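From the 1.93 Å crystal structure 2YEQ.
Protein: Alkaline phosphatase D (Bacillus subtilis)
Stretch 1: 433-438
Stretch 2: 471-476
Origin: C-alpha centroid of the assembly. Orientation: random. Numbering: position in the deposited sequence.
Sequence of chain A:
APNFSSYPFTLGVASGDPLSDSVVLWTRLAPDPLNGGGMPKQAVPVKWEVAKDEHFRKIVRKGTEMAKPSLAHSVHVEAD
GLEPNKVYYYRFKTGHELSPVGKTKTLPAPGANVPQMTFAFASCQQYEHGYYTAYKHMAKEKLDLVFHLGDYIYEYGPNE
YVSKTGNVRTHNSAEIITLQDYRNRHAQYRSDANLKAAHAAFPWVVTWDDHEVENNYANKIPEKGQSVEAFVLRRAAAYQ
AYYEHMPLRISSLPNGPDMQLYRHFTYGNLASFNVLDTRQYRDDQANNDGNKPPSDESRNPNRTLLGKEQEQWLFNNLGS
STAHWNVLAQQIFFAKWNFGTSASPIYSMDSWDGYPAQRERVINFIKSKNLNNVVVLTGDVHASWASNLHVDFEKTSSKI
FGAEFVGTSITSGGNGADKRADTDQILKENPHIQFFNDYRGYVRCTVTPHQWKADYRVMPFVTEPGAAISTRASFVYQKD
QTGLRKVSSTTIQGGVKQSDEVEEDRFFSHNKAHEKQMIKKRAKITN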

# COMPACT_ATOMS: atom_id res chain seq x y z
N ILE A 433 8.12 13.40 16.30
CA ILE A 433 7.49 13.62 15.02
C ILE A 433 8.04 14.92 14.39
O ILE A 433 7.90 16.01 14.94
CB ILE A 433 5.93 13.69 15.12
CG1 ILE A 433 5.34 12.39 15.70
CG2 ILE A 433 5.33 13.92 13.73
CD1 ILE A 433 3.79 12.28 15.68
N GLN A 434 8.58 14.78 13.19
CA GLN A 434 9.32 15.86 12.54
C GLN A 434 8.55 16.55 11.42
O GLN A 434 9.00 17.58 10.92
CB GLN A 434 10.61 15.29 11.95
CG GLN A 434 11.51 14.61 12.96
CD GLN A 434 11.89 15.56 14.07
OE1 GLN A 434 12.39 16.65 13.80
NE2 GLN A 434 11.60 15.19 15.32
N PHE A 435 7.40 16.00 11.03
CA PHE A 435 6.71 16.48 9.83
C PHE A 435 5.23 16.12 9.82
O PHE A 435 4.89 15.03 10.21
CB PHE A 435 7.39 15.87 8.61
CG PHE A 435 6.80 16.31 7.27
CD1 PHE A 435 6.79 17.63 6.90
CD2 PHE A 435 6.30 15.36 6.39
CE1 PHE A 435 6.28 18.02 5.67
CE2 PHE A 435 5.76 15.75 5.14
CZ PHE A 435 5.75 17.06 4.79
N PHE A 436 4.38 17.06 9.40
CA PHE A 436 3.01 16.79 9.04
C PHE A 436 2.66 17.57 7.77
O PHE A 436 3.05 18.73 7.65
CB PHE A 436 2.00 17.21 10.13
CG PHE A 436 0.56 17.01 9.71
CD1 PHE A 436 0.00 15.75 9.76
CD2 PHE A 436 -0.18 18.06 9.20
CE1 PHE A 436 -1.29 15.51 9.34
CE2 PHE A 436 -1.49 17.86 8.76
CZ PHE A 436 -2.06 16.57 8.84
N ASN A 437 1.92 16.93 6.87
CA ASN A 437 1.29 17.57 5.73
C ASN A 437 -0.01 16.85 5.33
O ASN A 437 -0.10 15.64 5.49
CB ASN A 437 2.26 17.58 4.55
CG ASN A 437 1.77 18.41 3.41
OD1 ASN A 437 1.70 19.66 3.49
ND2 ASN A 437 1.40 17.76 2.34
N ASP A 438 -1.00 17.57 4.81
CA ASP A 438 -2.31 16.93 4.49
C ASP A 438 -2.78 17.15 3.05
O ASP A 438 -3.96 17.31 2.81
CB ASP A 438 -3.38 17.41 5.48
CG ASP A 438 -4.64 16.58 5.45
OD1 ASP A 438 -4.57 15.38 5.07
OD2 ASP A 438 -5.70 17.15 5.77
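Stretch 2, residues 471-476: TRASFV

Two nearly antiparallel strands face each other here without a single hydrogen bond between them; side-chain packing makes up most of the contact. Residues 471-476 form a strand that begins before residue 471 and continues past residue 476, and its N-to-C direction makes an angle of 163° with that of strand 433-437. The axes come no closer than 9.0 Å. Paired strands within a sheet lie roughly 5 Å apart, so this wider spacing places the two backbones at the distance of packed layers, with room between them for side chains. The nearest CA atoms tell the same story: Phe 435 CA lies 8.7 Å from Ala 473 CA, and Asn 437 CA lies 8.2 Å from Arg 472 CA.

Phe 435 is the hub of the contact. With phi/psi of -159/138 its backbone is well extended, its CA-to-CB bond points toward stretch 2, and chi1 in the t well carries the ring across the gap. Three residues of stretch 2 gather round it. Phe 475 lies over one face of the ring, its CE1 being the atom found there, and the closest approach of the pair is from Phe 435 CB to Phe 475 CZ, at 3.5 Å. The ring centroids are 5.2 Å apart and the planes are inclined at 56°, an oblique arrangement, neither stacked nor edge-to-face, in which part of one ring meets the other. Phe 475 takes the m rotamer, and its ring also reaches the backbone of Gln 434, the residue before Phe 435, with Phe 475 CZ 4.0 Å from Gln 434 O.

Ala 473 suits its place because it is small: its methyl group can approach the large ring closely, with Ala 473 CB 3.6 Å from Phe 435 CE1. Both Ala 473 and Phe 475 direct their CA-to-CB bonds toward stretch 1, whereas that of Ser 474, between them, points away. This is the alternation expected of an extended strand; the serine hydroxyl is hydrogen-bonded elsewhere in the structure.

Arg 472 breaks the pattern. Its phi/psi of -66/-39 depart from extended values, and its CA-to-CB bond, like that of Ala 473 next to it, points toward stretch 1. Two consecutive side chains can therefore serve the same interface. Arg 472 CG lies 3.9 Å from Phe 435 CZ, at the edge of the ring and near its plane; NE, NH1 and NH2 are hydrogen-bonded elsewhere in the structure. Farther along stretch 1, the CA-to-CB bond of Asn 437 also points toward stretch 2, and the residue brings a polar side chain to the arginine's side of the contact.

Gln 434 occupies the margin. Its CA-to-CB bond points toward stretch 2, with Gln 434 CB 4.4 Å from Phe 475 CE2, but the end of the side chain leads away, so the methylene borders the aromatic ring while the amide turns elsewhere. The whole contact buries 255 Å², counting both sides.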

# COMPACT_ATOMS: atom_id res chain seq x y z
N THR A 471 7.58 18.62 -4.55
CA THR A 471 8.15 18.06 -3.34
C THR A 471 7.87 19.06 -2.20
O THR A 471 8.42 20.16 -2.17
CB THR A 471 9.62 17.75 -3.53
OG1 THR A 471 9.75 16.80 -4.60
CG2 THR A 471 10.26 17.18 -2.26
N ARG A 472 6.93 18.70 -1.32
CA ARG A 472 6.59 19.54 -0.16
C ARG A 472 7.77 19.63 0.79
O ARG A 472 8.04 20.66 1.41
CB ARG A 472 5.38 18.97 0.62
CG ARG A 472 5.07 19.70 1.94
CD ARG A 472 4.64 21.08 1.65
NE ARG A 472 4.36 21.92 2.80
CZ ARG A 472 5.28 22.50 3.57
NH1 ARG A 472 6.58 22.29 3.38
NH2 ARG A 472 4.89 23.29 4.55
N ALA A 473 8.46 18.52 0.94
CA ALA A 473 9.53 18.45 1.87
C ALA A 473 10.31 17.21 1.60
O ALA A 473 9.79 16.21 1.06
CB ALA A 473 8.99 18.46 3.31
N SER A 474 11.57 17.29 1.99
CA SER A 474 12.50 16.21 1.82
C SER A 474 13.30 16.03 3.11
O SER A 474 13.74 17.04 3.72
CB SER A 474 13.43 16.51 0.63
OG SER A 474 14.43 15.49 0.50
N PHE A 475 13.47 14.78 3.52
CA PHE A 475 14.19 14.43 4.76
C PHE A 475 15.24 13.43 4.44
O PHE A 475 15.04 12.56 3.58
CB PHE A 475 13.22 13.89 5.83
CG PHE A 475 12.24 14.91 6.32
CD1 PHE A 475 11.02 15.09 5.69
CD2 PHE A 475 12.53 15.69 7.42
CE1 PHE A 475 10.14 16.05 6.12
CE2 PHE A 475 11.63 16.63 7.87
CZ PHE A 475 10.45 16.83 7.22
N VAL A 476 16.38 13.55 5.10
CA VAL A 476 17.41 12.54 5.02
C VAL A 476 17.71 11.95 6.40
O VAL A 476 17.68 12.66 7.40
CB VAL A 476 18.69 13.15 4.42
CG1 VAL A 476 19.82 12.16 4.53
CG2 VAL A 476 18.47 13.53 2.99